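Local atomic coordinates of urea carboxylase (Thermus thermophilus, PDB entry 3OEP), a protein that is of unknown function, resembles KipI and KipA fused in one chain, and is probably not the allophanate hydrolase it was once taken for. Residues V13-R19 with Y112-A116; A21-A25 with P41-L46; F123-V129 with V155-P161; E434-T440 with K460-Y466; L117-G122 with G243-L247. All blocks are in the same frame, centred on the assembly; numbering follows the deposited sequence.

Contact 1: V13-R19 with Y112-A116; sequences VSEEANR and YRVYA
The first turn of a helix (15-19) lies over strand 112-116, the two segment axes approaching to 9.8 Å at 59°, with Asn18 CA 6.7 Å from Tyr115 CA. Tyr115 is the most covered residue: chi1 of -81° brings its ring to the helix start, where Val13 CG1 sits over one face, 3.7 Å from the centroid, in a CH-pi contact. Glu15 CA approaches the ring edge, 3.6 Å from Tyr115 OH, and a water lies 2.7 Å from that hydroxyl. Tyr115 and Ala116 both face Phe125, a classic beta bulge in the cyclophilin-like barrel strand that pairs with strand 124-127. Ser14 OG, at the N-cap, accepts from Ala17 N at 3.2 Å. One turn on, Asn18 (chi1 t) points at the strand; an amide suits this place because OD1 accepts from Arg113 NE (2.7 Å) and Arg113 NH2 (2.8 Å), while ND2 donates to Tyr43 O. Arg113 spans the gap with chi1 to chi3 all t, and Glu15 CG covers one face of its guanidinium.

Contact 2: A21-A25 with P41-L46; sequences ALALA and PAYGVL
Helix segment 21-25 packs on a tight beta hairpin, whose strands end at Ala42 and resume by Val45, with Ala21 CA 5.4 Å from Leu46 CA. Pro41 comes first and points its ring at the helix: CB lies 3.5 Å from Leu22 CD1, and CG lies 3.8 Å from Ala25 CB. Its missing N-H costs the hairpin nothing, since the paired bonds belong to the next residue: Ala42 N donates to Val45 O (2.9 Å), and Val45 N donates to Ala42 O (3.0 Å). Ala42 itself turns its methyl away from the helix. From Ala42 to Val45 runs a type II' turn. Tyr43 takes its second position with phi/psi of 54/-130°, a conformation usually met in glycine, and its side chain leaves the helix behind; Gly44 follows at -88/14°. The turn and the strand after it are still close to the helix, Tyr43 O being 4.0 Å and Val45 O 3.8 Å from Ala21 CB. Leu46 (chi1 t, chi2 p) then points back at the helix, with CD2 3.7 Å from Leu24 CB and CD1 3.7 Å from Ala25 CB. This is helix 15-30 lying on the three-stranded antiparallel sheet of strands 3-8, 45-50 and 36-42, in alpha/beta layers. The small alanines let the backbones come near, and with apolar side chains meeting on both sides the contact rests on packing and close fit.

Contact 3: F123-V129 with V155-P161; sequences FPFLAEV and VQTGIYP
Strands 124-127 and 156-159 are antiparallel, axes 4.6 Å apart at 148°. Leu126 and Thr157 form a hydrogen-bonded pair (Leu126 N to Thr157 O 2.8 Å, Thr157 N to Leu126 O 2.9 Å). Beyond the cis peptide before Glu128, Val129 N donates a hydrogen bond to Val155 O (2.9 Å). Phe123 (chi1 t) sends its ring across the partner strand, placing one face over Ile159 O and its edge toward the face of Tyr160 (chi1 m), a T-shaped stack with centroids 4.8 Å apart and planes at 64°. Glycine suits position 158, as a CB would clash with Phe123 CE1. Extended Gln156 (chi1 m, chi2 t) sets OE1 3.6 Å from Phe125 CB. Leu126 (chi1 m) and Thr157 (chi1 t) share one sheet face, Leu126 CB 3.6 Å from Thr157 CG2, while Thr157 OG1 is hydrogen-bonded to Ala151 O. In the cyclophilin-like barrel, strand 112-117 flanks 124-127, strand 149-153 flanks 156-159, and Phe197 of strand 194-199 packs against Leu126, Thr157 and Ile159.

Contact 4: E434-T440 with K460-Y466; sequences EGLSEPT and KGSLGGY
Thr440 lays its methyl on the opposing backbone, CG2 3.6 Å from Leu463 C. With chi1 p, its OG1 donates to Gly461 O (2.6 Å) and accepts from Lys460 NZ (2.9 Å); lysine's length also lets NZ reach Thr440 O (3.1 Å). Thr440 N donates to Ser462 O (2.9 Å). Strands 437-439 and 463-465 form an antiparallel ribbon, axes 4.1 Å apart at 139°. Glu438 and Gly464 are its hydrogen-bonded pair (Glu438 N to Gly464 O 3.1 Å, Gly464 N to Glu438 O 3.0 Å), and Pro439 with Leu463 a non-hydrogen-bonded one whose side chains diverge. The chain corners at Leu436, and a beta bulge shifts the register by two before Glu434 pairs with Tyr466. Gly435 N donates to Gly465 O (2.8 Å); a CB on Gly465 would clash with Gly435 O. This ribbon of the second carboxyltransferase-like region packs Pro439 and Leu463 on Ala42 of the first. Backbone bonds hold it, Thr440 and Lys460 secure its end, and salt bridges Glu438-Arg8 and Glu434-Arg137 tie it to that region.

Contact 5: L117-G122 with G243-L247; sequences LGFTPG and GHLGL
Leu117, the last residue of its strand, sets CD2 4.0 Å from Leu245 CD2, and a water sits 2.6 Å from Leu117 O and 2.7 Å from Gly243 O. At Gly118 the backbones are in direct contact: its CA is 3.4 Å from Gly246 CA, and a CB would clash there. Its phi/psi of 117/25° is a second reason for glycine. A further water lies 2.8 Å from both Gly118 O and Gly246 O. The partner, a 3-10 turn (243-245) closed by Gly246 N to Gly243 O at 3.0 Å, lies between strand 233-235 and helix 255-264; the contact joins a barrel loop of the first carboxyltransferase-like region to a loop of the chain's second half. Gly246, at positive phi (92°), must likewise lack a side chain. Further along the first segment, Pro121 sets its CA 3.5 Å from Leu245 O and packs CG 3.5 Å from Gly246 O and 4.2 Å from Leu247 CD2. Gly122, at positive phi (81°), donates from N to Leu245 O at 3.0 Å.

How the contacts relate
Contacts 1 and 2, centres 9 Å apart, share helix 15-30, and contact 2 is nested within the loop closed by contact 1. Contact 1 is joined to contact 3, centres 12 Å apart, through adjacent barrel strands 112-117 and 124-127. The loop joining those strands belongs to contact 5, which follows contact 1 directly in sequence and encloses contact 3. Contact 4 comes last along the chain, yet its ribbon lies 11 Å from contact 5 and 14 Å from contacts 2 and 3, centre to centre. Contacts 1 to 3 lie within the first region; contact 5 spans both halves of the chain, and contact 4, inside the second region, packs on contacts 1, 2 and 3, so the two regions meet at an interface.

Contact 1: V13-R19 with Y112-A116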
# COMPACT_ATOMS: atom_id res chain seq x y z
N VAL A 13 19.47 7.92 13.43
CA VAL A 13 18.48 8.27 14.44
C VAL A 13 18.92 9.57 15.11
O VAL A 13 19.67 9.57 16.09
CB VAL A 13 18.33 7.13 15.48
CG1 VAL A 13 17.24 7.48 16.49
CG2 VAL A 13 18.01 5.82 14.77
N SER A 14 18.48 10.68 14.52
CA SER A 14 18.79 12.01 15.03
C SER A 14 17.48 12.63 15.48
O SER A 14 16.57 12.82 14.67
CB SER A 14 19.42 12.87 13.93
OG SER A 14 19.36 14.25 14.24
N GLU A 15 17.38 12.96 16.77
CA GLU A 15 16.16 13.56 17.29
C GLU A 15 15.83 14.89 16.60
O GLU A 15 14.69 15.11 16.21
CB GLU A 15 16.24 13.75 18.81
CG GLU A 15 14.96 14.31 19.42
CD GLU A 15 15.00 14.39 20.95
OE1 GLU A 15 15.86 13.73 21.57
OE2 GLU A 15 14.16 15.11 21.52
N GLU A 16 16.82 15.77 16.44
CA GLU A 16 16.54 17.08 15.87
C GLU A 16 16.18 16.98 14.38
O GLU A 16 15.32 17.71 13.90
CB GLU A 16 17.68 18.06 16.13
CG GLU A 16 17.47 19.48 15.62
CD GLU A 16 16.11 20.10 15.94
OE1 GLU A 16 15.73 20.18 17.13
OE2 GLU A 16 15.42 20.52 14.99
N ALA A 17 16.81 16.06 13.66
CA ALA A 17 16.47 15.85 12.24
C ALA A 17 15.02 15.37 12.11
O ALA A 17 14.28 15.82 11.23
CB ALA A 17 17.42 14.85 11.60
N ASN A 18 14.62 14.47 13.00
CA ASN A 18 13.25 13.97 13.03
C ASN A 18 12.25 15.07 13.40
O ASN A 18 11.18 15.16 12.79
CB ASN A 18 13.16 12.78 13.98
CG ASN A 18 11.78 12.16 14.01
OD1 ASN A 18 11.12 12.16 15.05
ND2 ASN A 18 11.32 11.63 12.88
N ARG A 19 12.60 15.93 14.37
CA ARG A 19 11.73 17.06 14.74
C ARG A 19 11.47 17.97 13.55
O ARG A 19 10.35 18.44 13.34
CB ARG A 19 12.33 17.91 15.88
CG ARG A 19 11.36 19.00 16.41
CD ARG A 19 12.07 20.20 17.04
NE ARG A 19 12.88 20.94 16.07
CZ ARG A 19 12.40 21.87 15.24
NH1 ARG A 19 13.21 22.48 14.39
NH2 ARG A 19 11.11 22.19 15.27
N TYR A 112 11.04 6.32 24.93
CA TYR A 112 11.22 6.17 23.49
C TYR A 112 10.50 7.27 22.73
O TYR A 112 9.59 7.90 23.25
CB TYR A 112 10.67 4.84 23.02
CG TYR A 112 11.39 3.62 23.55
CD1 TYR A 112 10.94 2.97 24.69
CD2 TYR A 112 12.51 3.12 22.90
CE1 TYR A 112 11.59 1.85 25.17
CE2 TYR A 112 13.16 1.99 23.37
CZ TYR A 112 12.69 1.35 24.51
OH TYR A 112 13.33 0.23 24.98
N ARG A 113 10.93 7.47 21.49
CA ARG A 113 10.27 8.36 20.56
C ARG A 113 9.88 7.56 19.32
O ARG A 113 10.65 6.72 18.85
CB ARG A 113 11.23 9.48 20.17
CG ARG A 113 10.70 10.46 19.16
CD ARG A 113 11.78 11.47 18.77
NE ARG A 113 11.31 12.34 17.71
CZ ARG A 113 10.67 13.49 17.90
NH1 ARG A 113 10.42 13.95 19.12
NH2 ARG A 113 10.27 14.19 16.84
N VAL A 114 8.69 7.83 18.79
CA VAL A 114 8.25 7.26 17.52
C VAL A 114 8.92 8.03 16.38
O VAL A 114 8.54 9.16 16.09
CB VAL A 114 6.72 7.33 17.34
CG1 VAL A 114 6.32 6.75 15.98
CG2 VAL A 114 6.01 6.60 18.48
N TYR A 115 9.93 7.42 15.77
CA TYR A 115 10.67 8.05 14.66
C TYR A 115 10.02 7.82 13.29
O TYR A 115 10.25 8.58 12.36
CB TYR A 115 12.10 7.53 14.62
CG TYR A 115 13.00 8.23 15.60
CD1 TYR A 115 13.08 7.81 16.92
CD2 TYR A 115 13.75 9.33 15.22
CE1 TYR A 115 13.90 8.46 17.83
CE2 TYR A 115 14.58 9.99 16.12
CZ TYR A 115 14.64 9.54 17.43
OH TYR A 115 15.46 10.19 18.34
N ALA A 116 9.23 6.75 13.18
CA ALA A 116 8.53 6.43 11.94
C ALA A 116 7.33 5.58 12.31
O ALA A 116 7.31 4.94 13.35
CB ALA A 116 9.44 5.68 10.99
O HOH W 1 18.06 9.71 19.09

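Contact 2: A21-A25 with P41-L46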
# COMPACT_ATOMS: atom_id res chain seq x y z
N ALA A 21 11.66 17.16 10.23
CA ALA A 21 10.83 16.47 9.23
C ALA A 21 9.38 16.41 9.69
O ALA A 21 8.46 16.60 8.88
CB ALA A 21 11.36 15.07 8.98
N LEU A 22 9.18 16.17 10.98
CA LEU A 22 7.84 16.10 11.56
C LEU A 22 7.12 17.44 11.56
O LEU A 22 5.93 17.49 11.24
CB LEU A 22 7.90 15.56 13.00
CG LEU A 22 7.50 14.10 13.23
CD1 LEU A 22 8.07 13.16 12.19
CD2 LEU A 22 7.93 13.68 14.63
N ALA A 23 7.83 18.51 11.91
CA ALA A 23 7.24 19.85 11.95
C ALA A 23 6.71 20.23 10.58
O ALA A 23 5.62 20.81 10.45
CB ALA A 23 8.27 20.88 12.44
N LEU A 24 7.49 19.91 9.55
CA LEU A 24 7.12 20.21 8.18
C LEU A 24 5.95 19.35 7.72
O LEU A 24 4.98 19.86 7.16
CB LEU A 24 8.32 20.05 7.24
CG LEU A 24 9.43 21.08 7.47
CD1 LEU A 24 10.66 20.78 6.62
CD2 LEU A 24 8.93 22.49 7.20
N ALA A 25 6.03 18.04 7.97
CA ALA A 25 4.96 17.13 7.58
C ALA A 25 3.65 17.52 8.26
O ALA A 25 2.60 17.57 7.61
CB ALA A 25 5.31 15.69 7.90
N PRO A 41 7.04 11.54 6.91
CA PRO A 41 8.30 11.66 7.63
C PRO A 41 8.76 10.32 8.19
O PRO A 41 7.94 9.51 8.63
CB PRO A 41 7.96 12.64 8.74
CG PRO A 41 6.54 12.26 9.10
CD PRO A 41 5.89 11.78 7.81
N ALA A 42 10.06 10.07 8.17
CA ALA A 42 10.64 8.88 8.78
C ALA A 42 12.08 9.21 9.14
O ALA A 42 12.87 9.55 8.27
CB ALA A 42 10.61 7.71 7.82
N TYR A 43 12.39 9.17 10.44
CA TYR A 43 13.70 9.58 10.92
C TYR A 43 13.98 11.00 10.41
O TYR A 43 13.12 11.87 10.55
CB TYR A 43 14.78 8.57 10.51
CG TYR A 43 14.38 7.16 10.84
CD1 TYR A 43 14.53 6.65 12.12
CD2 TYR A 43 13.83 6.33 9.86
CE1 TYR A 43 14.15 5.35 12.42
CE2 TYR A 43 13.46 5.04 10.15
CZ TYR A 43 13.62 4.56 11.43
OH TYR A 43 13.25 3.27 11.70
N GLY A 44 15.14 11.25 9.81
CA GLY A 44 15.46 12.60 9.33
C GLY A 44 15.00 12.91 7.92
O GLY A 44 15.44 13.90 7.34
N VAL A 45 14.12 12.08 7.36
CA VAL A 45 13.72 12.22 5.96
C VAL A 45 12.25 12.60 5.85
O VAL A 45 11.40 12.09 6.59
CB VAL A 45 13.93 10.89 5.21
CG1 VAL A 45 13.53 11.03 3.75
CG2 VAL A 45 15.38 10.44 5.33
N LEU A 46 11.95 13.49 4.91
CA LEU A 46 10.57 13.83 4.56
C LEU A 46 10.38 13.57 3.07
O LEU A 46 11.10 14.13 2.25
CB LEU A 46 10.27 15.29 4.89
CG LEU A 46 8.89 15.82 4.52
CD1 LEU A 46 7.79 15.02 5.21
CD2 LEU A 46 8.78 17.30 4.87

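Contact 3: F123-V129 with V155-P161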
# COMPACT_ATOMS: atom_id res chain seq x y z
N PHE A 123 2.21 0.64 12.71
CA PHE A 123 3.45 0.04 13.25
C PHE A 123 4.46 1.13 13.61
O PHE A 123 4.95 1.82 12.72
CB PHE A 123 4.07 -0.87 12.17
CG PHE A 123 5.12 -1.84 12.66
CD1 PHE A 123 6.16 -1.44 13.49
CD2 PHE A 123 5.09 -3.16 12.24
CE1 PHE A 123 7.12 -2.35 13.92
CE2 PHE A 123 6.05 -4.07 12.66
CZ PHE A 123 7.06 -3.67 13.51
N PRO A 124 4.78 1.28 14.91
CA PRO A 124 5.74 2.31 15.31
C PRO A 124 7.17 1.80 15.29
O PRO A 124 7.44 0.69 15.76
CB PRO A 124 5.33 2.61 16.74
CG PRO A 124 4.85 1.29 17.26
CD PRO A 124 4.22 0.58 16.08
N PHE A 125 8.07 2.61 14.75
CA PHE A 125 9.50 2.37 14.90
C PHE A 125 9.97 3.33 15.98
O PHE A 125 9.91 4.55 15.81
CB PHE A 125 10.26 2.61 13.60
CG PHE A 125 10.12 1.49 12.57
CD1 PHE A 125 9.57 0.25 12.90
CD2 PHE A 125 10.58 1.68 11.28
CE1 PHE A 125 9.46 -0.75 11.95
CE2 PHE A 125 10.47 0.68 10.34
CZ PHE A 125 9.91 -0.53 10.66
N LEU A 126 10.40 2.76 17.11
CA LEU A 126 10.77 3.51 18.30
C LEU A 126 12.27 3.42 18.56
O LEU A 126 12.88 2.39 18.31
CB LEU A 126 10.04 2.91 19.50
CG LEU A 126 8.51 2.92 19.44
CD1 LEU A 126 7.94 1.73 20.20
CD2 LEU A 126 7.99 4.21 19.99
N ALA A 127 12.85 4.50 19.08
CA ALA A 127 14.26 4.52 19.47
C ALA A 127 14.39 5.45 20.68
O ALA A 127 13.51 6.29 20.86
CB ALA A 127 15.14 5.00 18.30
N GLU A 128 15.43 5.33 21.51
CA GLU A 128 16.56 4.41 21.36
C GLU A 128 16.55 3.27 22.38
O GLU A 128 16.43 3.49 23.59
CB GLU A 128 17.88 5.17 21.59
CG GLU A 128 18.16 6.29 20.60
CD GLU A 128 19.42 7.09 20.94
OE1 GLU A 128 20.05 6.87 22.00
OE2 GLU A 128 19.77 7.97 20.13
N VAL A 129 16.75 2.05 21.88
CA VAL A 129 17.03 0.90 22.73
C VAL A 129 18.36 1.10 23.45
O VAL A 129 19.35 1.57 22.86
CB VAL A 129 17.06 -0.41 21.88
CG1 VAL A 129 17.56 -1.60 22.69
CG2 VAL A 129 15.69 -0.71 21.31
N VAL A 155 19.14 -0.53 17.52
CA VAL A 155 18.71 0.61 18.33
C VAL A 155 17.19 0.81 18.36
O VAL A 155 16.69 1.71 19.04
CB VAL A 155 19.41 1.91 17.83
CG1 VAL A 155 18.81 2.37 16.52
CG2 VAL A 155 19.35 3.02 18.89
N GLN A 156 16.45 -0.03 17.63
CA GLN A 156 15.01 0.15 17.49
C GLN A 156 14.17 -0.90 18.20
O GLN A 156 14.58 -2.06 18.33
CB GLN A 156 14.62 0.16 16.02
CG GLN A 156 15.28 1.25 15.21
CD GLN A 156 14.67 1.37 13.84
OE1 GLN A 156 13.80 2.20 13.62
NE2 GLN A 156 15.10 0.51 12.92
N THR A 157 13.00 -0.48 18.65
CA THR A 157 11.99 -1.41 19.13
C THR A 157 10.69 -1.08 18.40
O THR A 157 10.50 0.03 17.90
CB THR A 157 11.85 -1.38 20.68
OG1 THR A 157 10.95 -2.42 21.12
CG2 THR A 157 11.35 -0.03 21.18
N GLY A 158 9.80 -2.05 18.30
CA GLY A 158 8.57 -1.87 17.56
C GLY A 158 7.46 -2.76 18.07
O GLY A 158 7.69 -3.67 18.87
N ILE A 159 6.24 -2.46 17.62
CA ILE A 159 5.06 -3.24 17.98
C ILE A 159 4.34 -3.62 16.70
O ILE A 159 3.92 -2.75 15.95
CB ILE A 159 4.10 -2.45 18.88
CG1 ILE A 159 4.83 -1.88 20.11
CG2 ILE A 159 2.93 -3.35 19.31
CD1 ILE A 159 4.05 -0.85 20.88
N TYR A 160 4.24 -4.92 16.43
CA TYR A 160 3.52 -5.42 15.25
C TYR A 160 2.02 -5.25 15.51
O TYR A 160 1.48 -5.89 16.40
CB TYR A 160 3.87 -6.89 14.99
CG TYR A 160 5.27 -7.15 14.50
CD1 TYR A 160 5.53 -7.44 13.16
CD2 TYR A 160 6.36 -7.10 15.37
CE1 TYR A 160 6.82 -7.67 12.70
CE2 TYR A 160 7.67 -7.33 14.92
CZ TYR A 160 7.89 -7.61 13.58
OH TYR A 160 9.16 -7.84 13.12
N PRO A 161 1.32 -4.39 14.74
CA PRO A 161 -0.11 -4.19 15.01
C PRO A 161 -1.00 -5.31 14.47
O PRO A 161 -2.11 -5.51 14.97
CB PRO A 161 -0.43 -2.87 14.28
CG PRO A 161 0.89 -2.30 13.86
CD PRO A 161 1.80 -3.45 13.70

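Contact 4: E434-T440 with K460-Y466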
# COMPACT_ATOMS: atom_id res chain seq x y z
N GLU A 434 20.80 -1.87 1.81
CA GLU A 434 19.82 -1.73 2.87
C GLU A 434 20.29 -0.66 3.86
O GLU A 434 21.48 -0.55 4.13
CB GLU A 434 19.62 -3.06 3.60
CG GLU A 434 18.49 -3.03 4.62
CD GLU A 434 18.21 -4.39 5.23
OE1 GLU A 434 19.09 -5.28 5.17
OE2 GLU A 434 17.10 -4.56 5.79
N GLY A 435 19.34 0.10 4.39
CA GLY A 435 19.61 1.13 5.40
C GLY A 435 18.37 1.34 6.25
O GLY A 435 17.47 0.51 6.23
N LEU A 436 18.32 2.44 6.99
CA LEU A 436 17.12 2.78 7.76
C LEU A 436 15.93 2.92 6.83
O LEU A 436 16.08 3.35 5.68
CB LEU A 436 17.28 4.08 8.56
CG LEU A 436 17.94 4.05 9.94
CD1 LEU A 436 18.02 5.47 10.48
CD2 LEU A 436 17.20 3.15 10.92
N SER A 437 14.75 2.56 7.32
CA SER A 437 13.55 2.63 6.50
C SER A 437 13.25 4.08 6.13
O SER A 437 13.39 4.99 6.95
CB SER A 437 12.35 2.03 7.23
OG SER A 437 12.48 0.62 7.33
N GLU A 438 12.89 4.28 4.87
CA GLU A 438 12.41 5.57 4.43
C GLU A 438 11.16 5.37 3.58
O GLU A 438 10.87 4.25 3.16
CB GLU A 438 13.51 6.33 3.67
CG GLU A 438 13.81 5.80 2.29
CD GLU A 438 14.84 6.65 1.56
OE1 GLU A 438 14.88 6.59 0.31
OE2 GLU A 438 15.60 7.38 2.23
N PRO A 439 10.40 6.45 3.36
CA PRO A 439 9.17 6.34 2.61
C PRO A 439 9.39 5.80 1.21
O PRO A 439 10.35 6.19 0.53
CB PRO A 439 8.65 7.78 2.56
CG PRO A 439 9.27 8.43 3.75
CD PRO A 439 10.61 7.82 3.86
N THR A 440 8.52 4.89 0.79
CA THR A 440 8.64 4.24 -0.51
C THR A 440 8.06 5.12 -1.62
O THR A 440 6.98 5.70 -1.45
CB THR A 440 7.92 2.89 -0.51
OG1 THR A 440 6.56 3.08 -0.09
CG2 THR A 440 8.62 1.93 0.45
N LYS A 460 2.05 -1.11 -2.22
CA LYS A 460 3.33 -1.16 -1.52
C LYS A 460 3.19 -0.66 -0.08
O LYS A 460 2.36 0.21 0.21
CB LYS A 460 4.36 -0.29 -2.24
CG LYS A 460 4.07 1.21 -2.14
CD LYS A 460 4.96 2.02 -3.06
CE LYS A 460 4.57 3.49 -3.04
NZ LYS A 460 4.38 4.06 -1.67
N GLY A 461 4.01 -1.21 0.81
CA GLY A 461 4.14 -0.68 2.16
C GLY A 461 4.68 0.74 2.09
O GLY A 461 5.40 1.08 1.15
N SER A 462 4.34 1.55 3.08
CA SER A 462 4.70 2.98 3.07
C SER A 462 6.18 3.23 3.33
O SER A 462 6.70 4.27 2.94
CB SER A 462 3.87 3.74 4.12
OG SER A 462 4.25 3.37 5.43
N LEU A 463 6.83 2.27 4.00
CA LEU A 463 8.24 2.36 4.39
C LEU A 463 9.03 1.13 3.97
O LEU A 463 8.51 0.01 3.98
CB LEU A 463 8.36 2.49 5.92
CG LEU A 463 7.78 3.73 6.57
CD1 LEU A 463 7.83 3.60 8.08
CD2 LEU A 463 8.52 4.98 6.10
N GLY A 464 10.30 1.34 3.65
CA GLY A 464 11.20 0.23 3.32
C GLY A 464 12.65 0.62 3.46
O GLY A 464 13.02 1.75 3.16
N GLY A 465 13.47 -0.33 3.93
CA GLY A 465 14.91 -0.10 4.11
C GLY A 465 15.79 -0.53 2.94
O GLY A 465 16.98 -0.19 2.89
N TYR A 466 15.23 -1.27 1.99
CA TYR A 466 16.01 -1.70 0.84
C TYR A 466 16.19 -0.55 -0.13
O TYR A 466 15.34 0.34 -0.23
CB TYR A 466 15.39 -2.91 0.14
CG TYR A 466 15.38 -4.16 0.99
CD1 TYR A 466 16.52 -4.57 1.68
CD2 TYR A 466 14.24 -4.95 1.09
CE1 TYR A 466 16.52 -5.73 2.45
CE2 TYR A 466 14.22 -6.10 1.86
CZ TYR A 466 15.37 -6.48 2.54
OH TYR A 466 15.36 -7.63 3.30
O HOH W 2 5.45 6.35 1.05

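Contact 5: L117-G122 with G243-L247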
# COMPACT_ATOMS: atom_id res chain seq x y z
N LEU A 117 6.34 5.60 11.44
CA LEU A 117 5.10 4.89 11.69
C LEU A 117 4.63 4.37 10.37
O LEU A 117 4.58 5.11 9.39
CB LEU A 117 4.05 5.84 12.27
CG LEU A 117 2.77 5.24 12.84
CD1 LEU A 117 3.05 4.54 14.15
CD2 LEU A 117 1.74 6.34 13.05
N GLY A 118 4.33 3.08 10.32
CA GLY A 118 3.57 2.55 9.21
C GLY A 118 4.24 1.53 8.31
O GLY A 118 3.82 1.37 7.17
N PHE A 119 5.23 0.80 8.81
CA PHE A 119 5.77 -0.32 8.03
C PHE A 119 4.61 -1.24 7.60
O PHE A 119 4.56 -1.73 6.46
CB PHE A 119 6.81 -1.10 8.83
CG PHE A 119 7.50 -2.17 8.03
CD1 PHE A 119 7.10 -3.49 8.13
CD2 PHE A 119 8.52 -1.84 7.16
CE1 PHE A 119 7.73 -4.48 7.38
CE2 PHE A 119 9.15 -2.82 6.40
CZ PHE A 119 8.76 -4.14 6.52
N THR A 120 3.70 -1.48 8.54
CA THR A 120 2.32 -1.86 8.24
C THR A 120 1.50 -0.80 8.97
O THR A 120 2.03 -0.12 9.85
CB THR A 120 1.98 -3.27 8.75
OG1 THR A 120 2.14 -3.35 10.17
CG2 THR A 120 2.87 -4.32 8.09
N PRO A 121 0.21 -0.63 8.62
CA PRO A 121 -0.55 0.44 9.25
C PRO A 121 -0.43 0.48 10.79
O PRO A 121 -0.66 -0.53 11.45
CB PRO A 121 -1.98 0.15 8.80
CG PRO A 121 -1.79 -0.42 7.43
CD PRO A 121 -0.55 -1.27 7.53
N GLY A 122 -0.03 1.62 11.33
CA GLY A 122 0.07 1.82 12.77
C GLY A 122 1.32 1.28 13.46
O GLY A 122 1.47 1.47 14.67
N GLY A 243 0.10 8.13 4.08
CA GLY A 243 1.38 7.42 4.16
C GLY A 243 2.07 7.53 5.50
O GLY A 243 2.78 6.61 5.93
N HIS A 244 1.87 8.66 6.18
CA HIS A 244 2.45 8.87 7.50
C HIS A 244 1.88 7.92 8.57
O HIS A 244 2.43 7.82 9.67
CB HIS A 244 2.28 10.34 7.94
CG HIS A 244 0.87 10.73 8.27
ND1 HIS A 244 -0.11 10.89 7.31
CD2 HIS A 244 0.28 10.99 9.46
CE1 HIS A 244 -1.24 11.24 7.90
NE2 HIS A 244 -1.03 11.31 9.20
N LEU A 245 0.79 7.24 8.24
CA LEU A 245 0.17 6.25 9.12
C LEU A 245 0.40 4.82 8.64
O LEU A 245 -0.05 3.88 9.29
CB LEU A 245 -1.33 6.50 9.21
CG LEU A 245 -1.75 7.88 9.70
CD1 LEU A 245 -3.26 8.07 9.45
CD2 LEU A 245 -1.38 8.07 11.16
N GLY A 246 1.05 4.65 7.49
CA GLY A 246 1.24 3.34 6.89
C GLY A 246 0.17 2.92 5.91
O GLY A 246 0.13 1.76 5.50
N LEU A 247 -0.71 3.85 5.52
CA LEU A 247 -1.81 3.53 4.62
C LEU A 247 -1.38 3.68 3.18
O LEU A 247 -0.91 4.75 2.77
CB LEU A 247 -3.02 4.42 4.93
CG LEU A 247 -3.62 4.22 6.31
CD1 LEU A 247 -4.59 5.35 6.63
CD2 LEU A 247 -4.29 2.86 6.42
O HOH W 3 5.20 5.85 6.93
O HOH W 4 2.47 0.33 5.00